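Local coordinates for alginate lyase A1-II' (Sphingomonas sp. A1, PDB 2CWS), which probably depolymerises alginate as a lyase of polysaccharide lyase family 7, this chain being its alginate lyase domain, at residues L100-I111 against P123-L134; G47-T55 against S64-E72. All blocks are in the same frame, centred on the assembly; numbering follows the deposited sequence. Where two conformers were deposited one is given.

Interaction 1: L100-I111 against P123-L134; sequences LPSSGKIIVAQI and PLVKAVFQDGQL. With SO4 (sulfate ion), chain B.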
loop_
_atom_site.group_PDB
_atom_site.type_symbol
_atom_site.label_atom_id
_atom_site.label_comp_id
_atom_site.label_asym_id
_atom_site.label_seq_id
_atom_site.Cartn_x
_atom_site.Cartn_y
_atom_site.Cartn_z
ATOM N N LEU A 100 -15.753 0.461 -5.485
ATOM C CA LEU A 100 -15.039 1.717 -5.674
ATOM C C LEU A 100 -15.871 2.881 -5.190
ATOM O O LEU A 100 -17.111 2.800 -5.137
ATOM C CB LEU A 100 -14.759 1.879 -7.187
ATOM C CG LEU A 100 -13.638 0.997 -7.717
ATOM C CD1 LEU A 100 -13.681 0.965 -9.247
ATOM C CD2 LEU A 100 -12.282 1.438 -7.177
ATOM N N PRO A 101 -15.231 4.012 -4.889
ATOM C CA PRO A 101 -15.944 5.253 -4.667
ATOM C C PRO A 101 -16.417 5.812 -5.990
ATOM O O PRO A 101 -16.053 5.303 -7.065
ATOM C CB PRO A 101 -14.890 6.173 -4.029
ATOM C CG PRO A 101 -13.635 5.762 -4.788
ATOM C CD PRO A 101 -13.760 4.244 -4.940
ATOM N N SER A 102 -17.176 6.919 -5.968
ATOM C CA SER A 102 -17.649 7.522 -7.193
ATOM C C SER A 102 -16.501 7.896 -8.135
ATOM O O SER A 102 -16.692 7.874 -9.356
ATOM C CB SER A 102 -18.481 8.763 -6.893
ATOM O OG SER A 102 -19.665 8.420 -6.162
ATOM N N SER A 103 -15.338 8.250 -7.595
ATOM C CA SER A 103 -14.252 8.670 -8.502
ATOM C C SER A 103 -13.718 7.505 -9.330
ATOM O O SER A 103 -13.044 7.729 -10.329
ATOM C CB SER A 103 -13.072 9.229 -7.708
ATOM O OG SER A 103 -12.359 8.120 -7.093
ATOM N N GLY A 104 -13.959 6.264 -8.913
ATOM C CA GLY A 104 -13.465 5.124 -9.690
ATOM C C GLY A 104 -12.023 4.794 -9.405
ATOM O O GLY A 104 -11.451 4.006 -10.160
ATOM N N LYS A 105 -11.405 5.282 -8.339
ATOM C CA LYS A 105 -9.948 5.093 -8.167
ATOM C C LYS A 105 -9.619 4.875 -6.697
ATOM O O LYS A 105 -10.017 5.650 -5.832
ATOM C CB LYS A 105 -9.206 6.308 -8.707
ATOM C CG LYS A 105 -7.695 6.184 -8.619
ATOM C CD LYS A 105 -6.948 7.441 -8.957
ATOM C CE LYS A 105 -7.117 7.827 -10.417
ATOM N NZ LYS A 105 -6.353 9.092 -10.768
ATOM N N ILE A 106 -8.814 3.809 -6.437
ATOM C CA ILE A 106 -8.206 3.612 -5.124
ATOM C C ILE A 106 -6.772 3.145 -5.354
ATOM O O ILE A 106 -6.392 2.751 -6.438
ATOM C CB ILE A 106 -8.950 2.595 -4.226
ATOM C CG1 ILE A 106 -8.843 1.156 -4.771
ATOM C CG2 ILE A 106 -10.383 3.020 -4.021
ATOM C CD1 ILE A 106 -9.424 0.115 -3.787
ATOM N N ILE A 107 -5.969 3.261 -4.279
ATOM C CA ILE A 107 -4.599 2.735 -4.249
ATOM C C ILE A 107 -4.622 1.522 -3.334
ATOM O O ILE A 107 -5.092 1.600 -2.186
ATOM C CB ILE A 107 -3.595 3.823 -3.816
ATOM C CG1 ILE A 107 -3.414 4.820 -4.943
ATOM C CG2 ILE A 107 -2.266 3.200 -3.359
ATOM C CD1 ILE A 107 -2.644 6.075 -4.560
ATOM N N VAL A 108 -4.077 0.394 -3.822
ATOM C CA VAL A 108 -4.153 -0.883 -3.107
ATOM C C VAL A 108 -2.810 -1.356 -2.591
ATOM O O VAL A 108 -2.783 -2.319 -1.809
ATOM C CB VAL A 108 -4.843 -1.990 -3.952
ATOM C CG1 VAL A 108 -6.298 -1.633 -4.212
ATOM C CG2 VAL A 108 -4.064 -2.221 -5.245
ATOM N N ALA A 109 -1.712 -0.718 -2.958
ATOM C CA ALA A 109 -0.411 -1.046 -2.417
ATOM C C ALA A 109 0.531 0.104 -2.689
ATOM O O ALA A 109 0.316 0.897 -3.626
ATOM C CB ALA A 109 0.144 -2.336 -3.043
ATOM N N GLN A 110 1.572 0.200 -1.874
ATOM C CA GLN A 110 2.591 1.250 -2.074
ATOM C C GLN A 110 3.954 0.740 -1.644
ATOM O O GLN A 110 4.093 -0.161 -0.811
ATOM C CB GLN A 110 2.330 2.544 -1.243
ATOM C CG GLN A 110 0.906 3.049 -1.330
ATOM C CD GLN A 110 0.799 4.433 -0.746
ATOM O OE1 GLN A 110 1.578 5.331 -1.128
ATOM N NE2 GLN A 110 -0.159 4.625 0.147
ATOM N N ILE A 111 4.977 1.431 -2.170
ATOM C CA ILE A 111 6.239 1.612 -1.456
ATOM C C ILE A 111 6.268 3.100 -1.112
ATOM O O ILE A 111 6.188 3.915 -2.039
ATOM C CB ILE A 111 7.494 1.226 -2.264
ATOM C CG1 ILE A 111 7.492 -0.251 -2.613
ATOM C CG2 ILE A 111 8.731 1.618 -1.453
ATOM C CD1 ILE A 111 8.683 -0.610 -3.488
ATOM N N PRO A 123 5.730 9.179 -1.670
ATOM C CA PRO A 123 5.568 7.764 -2.123
ATOM C C PRO A 123 6.571 7.536 -3.240
ATOM O O PRO A 123 6.894 8.454 -3.977
ATOM C CB PRO A 123 4.156 7.682 -2.644
ATOM C CG PRO A 123 3.655 9.075 -2.715
ATOM C CD PRO A 123 4.567 10.012 -1.977
ATOM N N LEU A 124 6.997 6.271 -3.332
ATOM C CA LEU A 124 7.794 5.834 -4.486
ATOM C C LEU A 124 6.965 5.039 -5.497
ATOM O O LEU A 124 6.983 5.352 -6.682
ATOM C CB LEU A 124 8.970 4.969 -4.008
ATOM C CG LEU A 124 9.813 4.355 -5.170
ATOM C CD1 LEU A 124 10.532 5.470 -5.956
ATOM C CD2 LEU A 124 10.787 3.328 -4.619
ATOM N N VAL A 125 6.248 4.015 -5.042
ATOM C CA VAL A 125 5.383 3.214 -5.922
ATOM C C VAL A 125 3.967 3.312 -5.396
ATOM O O VAL A 125 3.754 3.105 -4.196
ATOM C CB VAL A 125 5.821 1.745 -6.000
ATOM C CG1 VAL A 125 4.860 0.960 -6.906
ATOM C CG2 VAL A 125 7.287 1.634 -6.456
ATOM N N LYS A 126 3.021 3.555 -6.275
ATOM C CA LYS A 126 1.599 3.531 -5.959
ATOM C C LYS A 126 0.874 2.625 -6.917
ATOM O O LYS A 126 0.941 2.833 -8.143
ATOM C CB LYS A 126 0.974 4.943 -6.058
ATOM C CG LYS A 126 1.703 5.956 -5.158
ATOM C CD LYS A 126 1.399 7.421 -5.561
ATOM C CE LYS A 126 2.189 7.761 -6.859
ATOM N NZ LYS A 126 1.914 9.188 -7.233
ATOM N N ALA A 127 0.195 1.597 -6.400
ATOM C CA ALA A 127 -0.567 0.661 -7.238
ATOM C C ALA A 127 -1.984 1.185 -7.314
ATOM O O ALA A 127 -2.764 1.031 -6.368
ATOM C CB ALA A 127 -0.457 -0.744 -6.659
ATOM N N VAL A 128 -2.302 1.850 -8.430
ATOM C CA VAL A 128 -3.572 2.550 -8.609
ATOM C C VAL A 128 -4.555 1.690 -9.369
ATOM O O VAL A 128 -4.334 1.383 -10.554
ATOM C CB VAL A 128 -3.341 3.863 -9.375
ATOM C CG1 VAL A 128 -4.668 4.610 -9.522
ATOM C CG2 VAL A 128 -2.281 4.737 -8.684
ATOM N N PHE A 129 -5.627 1.280 -8.683
ATOM C CA PHE A 129 -6.651 0.423 -9.266
ATOM C C PHE A 129 -7.779 1.268 -9.814
ATOM O O PHE A 129 -8.350 2.107 -9.121
ATOM C CB PHE A 129 -7.187 -0.558 -8.199
ATOM C CG PHE A 129 -8.296 -1.434 -8.770
ATOM C CD1 PHE A 129 -9.624 -1.051 -8.810
ATOM C CD2 PHE A 129 -7.953 -2.669 -9.287
ATOM C CE1 PHE A 129 -10.560 -1.828 -9.416
ATOM C CE2 PHE A 129 -8.908 -3.465 -9.888
ATOM C CZ PHE A 129 -10.241 -3.020 -9.973
ATOM N N GLN A 130 -8.158 0.921 -11.068
ATOM C CA GLN A 130 -9.434 1.321 -11.700
ATOM C C GLN A 130 -10.070 0.069 -12.278
ATOM O O GLN A 130 -9.395 -0.938 -12.521
ATOM C CB GLN A 130 -9.273 2.410 -12.729
ATOM C CG GLN A 130 -8.518 3.539 -11.988
ATOM C CD GLN A 130 -8.683 4.795 -12.754
ATOM O OE1 GLN A 130 -7.878 5.041 -13.686
ATOM N NE2 GLN A 130 -9.671 5.617 -12.423
ATOM N N ASP A 131 -11.402 0.147 -12.500
ATOM C CA ASP A 131 -12.110 -1.017 -13.053
ATOM C C ASP A 131 -11.796 -1.212 -14.530
ATOM O O ASP A 131 -12.459 -0.677 -15.411
ATOM C CB ASP A 131 -13.592 -0.799 -12.810
ATOM C CG ASP A 131 -14.480 -1.921 -13.324
ATOM O OD1 ASP A 131 -13.952 -2.971 -13.702
ATOM O OD2 ASP A 131 -15.709 -1.710 -13.283
ATOM N N GLY A 132 -10.759 -1.980 -14.789
ATOM C CA GLY A 132 -10.289 -2.267 -16.135
ATOM C C GLY A 132 -8.783 -2.011 -16.337
ATOM O O GLY A 132 -8.266 -2.435 -17.385
ATOM N N GLN A 133 -8.113 -1.363 -15.366
ATOM C CA GLN A 133 -6.676 -1.147 -15.546
ATOM C C GLN A 133 -6.077 -0.865 -14.155
ATOM O O GLN A 133 -6.666 -0.144 -13.344
ATOM C CB GLN A 133 -6.493 0.056 -16.457
ATOM C CG GLN A 133 -5.240 0.807 -16.229
ATOM C CD GLN A 133 -5.054 2.000 -17.115
ATOM O OE1 GLN A 133 -4.775 1.843 -18.305
ATOM N NE2 GLN A 133 -5.224 3.201 -16.534
ATOM N N LEU A 134 -4.893 -1.437 -13.936
ATOM C CA LEU A 134 -4.100 -0.999 -12.781
ATOM C C LEU A 134 -2.878 -0.277 -13.305
ATOM O O LEU A 134 -2.279 -0.669 -14.329
ATOM C CB LEU A 134 -3.725 -2.197 -11.909
ATOM C CG LEU A 134 -3.100 -1.719 -10.555
ATOM C CD1 LEU A 134 -3.681 -2.477 -9.385
ATOM C CD2 LEU A 134 -1.587 -1.862 -10.688
HETATM S S SO4 B . 0.326 9.267 1.191
HETATM O O1 SO4 B . 0.289 7.713 1.469
HETATM O O2 SO4 B . 1.671 9.798 1.246
HETATM O O3 SO4 B . -0.180 9.543 -0.102
HETATM O O4 SO4 B . -0.473 9.950 2.202
HETATM O O HOH W 1 -12.785 2.570 -12.111
#
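I106-I111 runs antiparallel to V125-Q130, with strand axes 4.6 Å apart at their closest and 136° between their directions, and the ladder closes in a classic beta bulge where L124 and V125 both face I111 and give their N-H groups to I111 O. I106 with F129 and I111 with V125 are hydrogen-bonded pairs, while I107 with V128 and Q110 with K126 are non-hydrogen-bonded. I106, A109 and I111 face one side with V125, A127 and F129, and I107 and Q110 the other with V128 and K126; V108, whose N bonds to A127 O, interrupts the alternation. The first face is apolar. F129 holds CG opposite its backbone N (chi1 178°), and the ring presents its edge at CD1 to L100 CD2, 4.0 Å away, the two side chains meeting at about a right angle. The methyls of A109 and A127 sit side by side, CB 4.0 Å from CB.

On the other face, I107 CG1 rests 3.9 Å from V128 CG2, and the stem of K105 passes V128 with CG 3.5 Å from CG1. K126 lays its CB against I107 CD1 and sends its amine on to D148. Q110 is extended beyond CG, which lets NE2 bond to E69 and reach, weakly, O1 of sulfate B at 3.4 Å. At the turn, in one of two conformers, Q130 NE2 donates to G104 O over 3.3 Å from above the carbonyl plane, and a water joins that oxygen to D131 N. G104 suits this bend because a side chain would collide with the preceding carbonyl.

This hairpin, 106-114 with 120-130, is flanked by strands 197-202 and 204-206 along one edge and by 133-139 along the other, while strands 88-99 and 162-169 of the second sheet cover its apolar face.

Interaction 2: G47-T55 against S64-E72; sequences GAMTFWAPT and SYPRSELRE. With SO4 (sulfate ion), chain C; SO4 (sulfate ion), chain B.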
loop_
_atom_site.group_PDB
_atom_site.type_symbol
_atom_site.label_atom_id
_atom_site.label_comp_id
_atom_site.label_asym_id
_atom_site.label_seq_id
_atom_site.Cartn_x
_atom_site.Cartn_y
_atom_site.Cartn_z
ATOM N N GLY A 47 -12.892 -15.544 3.618
ATOM C CA GLY A 47 -11.587 -15.557 4.270
ATOM C C GLY A 47 -10.749 -14.322 3.999
ATOM O O GLY A 47 -9.665 -14.195 4.596
ATOM N N ALA A 48 -11.180 -13.433 3.120
ATOM C CA ALA A 48 -10.293 -12.301 2.798
ATOM C C ALA A 48 -10.186 -11.331 3.940
ATOM O O ALA A 48 -11.151 -11.014 4.630
ATOM C CB ALA A 48 -10.860 -11.499 1.613
ATOM N N MET A 49 -8.953 -10.787 4.078
ATOM C CA MET A 49 -8.742 -9.587 4.912
ATOM C C MET A 49 -9.312 -8.414 4.099
ATOM O O MET A 49 -8.849 -8.140 2.977
ATOM C CB MET A 49 -7.275 -9.438 5.215
ATOM C CG MET A 49 -6.874 -8.139 5.898
ATOM S SD MET A 49 -5.230 -8.167 6.603
ATOM C CE MET A 49 -4.226 -8.554 5.176
ATOM N N THR A 50 -10.319 -7.741 4.663
ATOM C CA THR A 50 -11.167 -6.820 3.925
ATOM C C THR A 50 -11.042 -5.442 4.555
ATOM O O THR A 50 -11.221 -5.287 5.772
ATOM C CB THR A 50 -12.606 -7.348 3.966
ATOM O OG1 THR A 50 -12.649 -8.665 3.468
ATOM C CG2 THR A 50 -13.495 -6.476 3.027
ATOM N N PHE A 51 -10.780 -4.457 3.703
ATOM C CA PHE A 51 -10.536 -3.069 4.111
ATOM C C PHE A 51 -11.659 -2.209 3.566
ATOM O O PHE A 51 -11.860 -2.174 2.324
ATOM C CB PHE A 51 -9.227 -2.556 3.496
ATOM C CG PHE A 51 -7.992 -3.366 3.882
ATOM C CD1 PHE A 51 -7.199 -2.949 4.953
ATOM C CD2 PHE A 51 -7.633 -4.487 3.162
ATOM C CE1 PHE A 51 -6.043 -3.636 5.259
ATOM C CE2 PHE A 51 -6.480 -5.190 3.490
ATOM C CZ PHE A 51 -5.665 -4.754 4.531
ATOM N N TRP A 52 -12.386 -1.515 4.446
ATOM C CA TRP A 52 -13.476 -0.633 4.031
ATOM C C TRP A 52 -13.164 0.792 4.494
ATOM O O TRP A 52 -12.741 0.984 5.647
ATOM C CB TRP A 52 -14.843 -1.127 4.631
ATOM C CG TRP A 52 -15.918 -0.114 4.309
ATOM C CD1 TRP A 52 -16.551 -0.009 3.080
ATOM C CD2 TRP A 52 -16.466 0.939 5.111
ATOM N NE1 TRP A 52 -17.445 1.020 3.100
ATOM C CE2 TRP A 52 -17.414 1.631 4.362
ATOM C CE3 TRP A 52 -16.230 1.331 6.471
ATOM C CZ2 TRP A 52 -18.151 2.718 4.826
ATOM C CZ3 TRP A 52 -16.964 2.414 6.946
ATOM C CH2 TRP A 52 -17.916 3.085 6.136
ATOM N N ALA A 53 -13.370 1.763 3.605
ATOM C CA ALA A 53 -13.143 3.161 4.011
ATOM C C ALA A 53 -14.116 4.063 3.268
ATOM O O ALA A 53 -14.249 3.949 2.040
ATOM C CB ALA A 53 -11.715 3.624 3.712
ATOM N N PRO A 54 -14.770 4.974 3.960
ATOM C CA PRO A 54 -15.667 5.950 3.340
ATOM C C PRO A 54 -14.905 7.162 2.841
ATOM O O PRO A 54 -13.886 7.576 3.405
ATOM C CB PRO A 54 -16.598 6.335 4.514
ATOM C CG PRO A 54 -15.676 6.281 5.708
ATOM C CD PRO A 54 -14.755 5.102 5.475
ATOM N N THR A 55 -15.457 7.814 1.808
ATOM C CA THR A 55 -14.788 8.985 1.215
ATOM C C THR A 55 -14.744 10.172 2.172
ATOM O O THR A 55 -13.870 11.038 1.976
ATOM C CB THR A 55 -15.429 9.431 -0.119
ATOM O OG1 THR A 55 -16.788 9.822 0.130
ATOM C CG2 THR A 55 -15.388 8.269 -1.123
ATOM N N SER A 64 -5.086 14.185 1.650
ATOM C CA SER A 64 -6.486 14.593 1.689
ATOM C C SER A 64 -7.438 13.406 1.525
ATOM O O SER A 64 -8.691 13.581 1.468
ATOM C CB SER A 64 -6.840 15.513 0.520
ATOM O OG SER A 64 -6.734 14.860 -0.701
ATOM N N TYR A 65 -6.744 12.220 1.386
ATOM C CA TYR A 65 -7.640 11.091 1.114
ATOM C C TYR A 65 -7.639 10.104 2.273
ATOM O O TYR A 65 -6.601 9.890 2.926
ATOM C CB TYR A 65 -7.218 10.345 -0.146
ATOM C CG TYR A 65 -7.319 11.134 -1.425
ATOM C CD1 TYR A 65 -6.164 11.557 -2.098
ATOM C CD2 TYR A 65 -8.526 11.493 -1.984
ATOM C CE1 TYR A 65 -6.230 12.295 -3.274
ATOM C CE2 TYR A 65 -8.633 12.191 -3.181
ATOM C CZ TYR A 65 -7.459 12.601 -3.830
ATOM O OH TYR A 65 -7.525 13.298 -4.997
ATOM N N PRO A 66 -8.776 9.469 2.545
ATOM C CA PRO A 66 -8.861 8.528 3.680
ATOM C C PRO A 66 -8.371 7.123 3.288
ATOM O O PRO A 66 -8.319 6.756 2.087
ATOM C CB PRO A 66 -10.382 8.507 3.960
ATOM C CG PRO A 66 -10.979 8.687 2.564
ATOM C CD PRO A 66 -10.052 9.645 1.859
ATOM N N ARG A 67 -8.027 6.338 4.299
ATOM C CA ARG A 67 -7.503 4.990 4.046
ATOM C C ARG A 67 -7.891 4.043 5.176
ATOM O O ARG A 67 -8.023 4.428 6.338
ATOM C CB ARG A 67 -5.977 4.998 3.907
ATOM C CG ARG A 67 -5.241 5.155 5.248
ATOM C CD ARG A 67 -3.797 5.506 5.003
ATOM N NE ARG A 67 -3.579 6.902 4.585
ATOM C CZ ARG A 67 -2.724 7.354 3.699
ATOM N NH1 ARG A 67 -2.026 6.526 2.903
ATOM N NH2 ARG A 67 -2.595 8.680 3.582
ATOM N N SER A 68 -7.954 2.772 4.780
ATOM C CA SER A 68 -7.833 1.634 5.722
ATOM C C SER A 68 -6.665 0.838 5.127
ATOM O O SER A 68 -6.853 0.209 4.089
ATOM C CB SER A 68 -9.125 0.829 5.766
ATOM O OG SER A 68 -8.931 -0.265 6.643
ATOM N N GLU A 69 -5.470 0.970 5.720
ATOM C CA GLU A 69 -4.265 0.583 4.996
ATOM C C GLU A 69 -3.224 0.067 6.012
ATOM O O GLU A 69 -3.034 0.699 7.055
ATOM C CB GLU A 69 -3.730 1.744 4.165
ATOM C CG GLU A 69 -2.625 1.389 3.166
ATOM C CD GLU A 69 -2.101 2.591 2.409
ATOM O OE1 GLU A 69 -1.991 3.692 2.996
ATOM O OE2 GLU A 69 -1.767 2.429 1.203
ATOM N N LEU A 70 -2.558 -1.042 5.656
ATOM C CA LEU A 70 -1.456 -1.531 6.451
ATOM C C LEU A 70 -0.171 -0.810 6.086
ATOM O O LEU A 70 0.060 -0.457 4.928
ATOM C CB LEU A 70 -1.251 -3.051 6.200
ATOM C CG LEU A 70 -2.394 -3.935 6.580
ATOM C CD1 LEU A 70 -2.154 -5.361 6.122
ATOM C CD2 LEU A 70 -2.674 -3.908 8.122
ATOM N N ARG A 71 0.674 -0.619 7.085
ATOM C CA ARG A 71 1.958 0.087 7.001
ATOM C C ARG A 71 3.010 -0.837 7.572
ATOM O O ARG A 71 2.912 -1.264 8.751
ATOM C CB ARG A 71 1.784 1.396 7.831
ATOM C CG ARG A 71 2.933 2.411 7.795
ATOM C CD ARG A 71 4.258 1.992 8.473
ATOM N NE ARG A 71 5.014 3.208 8.749
ATOM C CZ ARG A 71 6.328 3.259 8.893
ATOM N NH1 ARG A 71 7.079 2.156 8.816
ATOM N NH2 ARG A 71 6.896 4.462 9.105
ATOM N N GLU A 72 4.013 -1.189 6.773
ATOM C CA GLU A 72 5.014 -2.171 7.178
ATOM C C GLU A 72 5.842 -1.651 8.331
ATOM O O GLU A 72 6.322 -0.503 8.300
ATOM C CB GLU A 72 5.944 -2.475 5.998
ATOM C CG GLU A 72 7.052 -3.465 6.362
ATOM C CD GLU A 72 8.131 -3.531 5.298
ATOM O OE1 GLU A 72 8.193 -2.683 4.402
ATOM O OE2 GLU A 72 8.968 -4.498 5.435
HETATM S S SO4 C . 4.202 6.647 10.204
HETATM O O1 SO4 C . 3.473 5.509 9.395
HETATM O O2 SO4 C . 4.251 6.252 11.567
HETATM O O3 SO4 C . 5.457 6.913 9.684
HETATM O O4 SO4 C . 3.283 7.763 9.928
HETATM S S SO4 B . 0.326 9.267 1.191
HETATM O O1 SO4 B . 0.289 7.713 1.469
HETATM O O2 SO4 B . 1.671 9.798 1.246
HETATM O O3 SO4 B . -0.180 9.543 -0.102
HETATM O O4 SO4 B . -0.473 9.950 2.202
#
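F51 turns the edge of its ring to L70, the side chains crossing at about a right angle with CE1 3.9 Å from L70 CG. Having CG opposite its carbonyl carbon (chi1 -59°) also brings the ring past S68, whose OG lies in the ring plane, 3.6 Å from CD1; the hydroxyl's hydrogen-bond partner is Y40 O. M49 comes at L70 tip to tip, its CE 3.9 Å from CD1, a flexible thioether fitted to a branched end. A53 lays its methyl 4.0 Å from S68 N, where little more than a methyl separates the chains, and P66 sets CG 3.2 Å from P54 O.

No hydrogen bond spans the two segments, because strand 49-54 belongs to one sheet and strand 67-72 to the other: this is the buried space between the sheets of the beta-sandwich characteristic of the concanavalin-like fold, apolar round M49, F51 and L70. In strand 67-72 the alternation puts S68 and L70 inside, while R67, E69 and R71 face the opposite way.

There R67 NH1 makes a salt bridge with E69 OE1 (2.8 Å), which K201 also shares, in the guanidinium plane and on the syn side of the carboxylate, and NH1 and NH2 also grip O1 and O4 of sulfate B, shared with H112 and Y205. R71 holds sulfate C edge-on, NE to O1 at 2.8 Å and NH2 to O3 at 2.9 Å, with NH1 given to E72 O. A leucine in place of R71 would probably leave sulfate C without this two-pronged hold and E72 O without this donor. The sulfates probably came from the crystallisation liquor, yet arginines binding them here are consistent with a surface for acidic alginate. R71 also makes a cation-pi contact with Y199, R67 with Y205.

In the fold
Both contacts are buried, about equally far from the centre of the chain, and strands 106-114 and 67-72 belong to the same sheet. Interaction 1 works within that sheet: neighbouring strands of a hairpin are held mainly by backbone hydrogen bonds. Interaction 2 instead runs from that sheet to the facing one, relies on van der Waals contact, and buries less than half as much surface. The two meet on the polar face through the Q110-E69 pair, and both reach sulfate B, R67 firmly and Q110 weakly. They also touch at P101 and T55, whose CB and CG2 pack together.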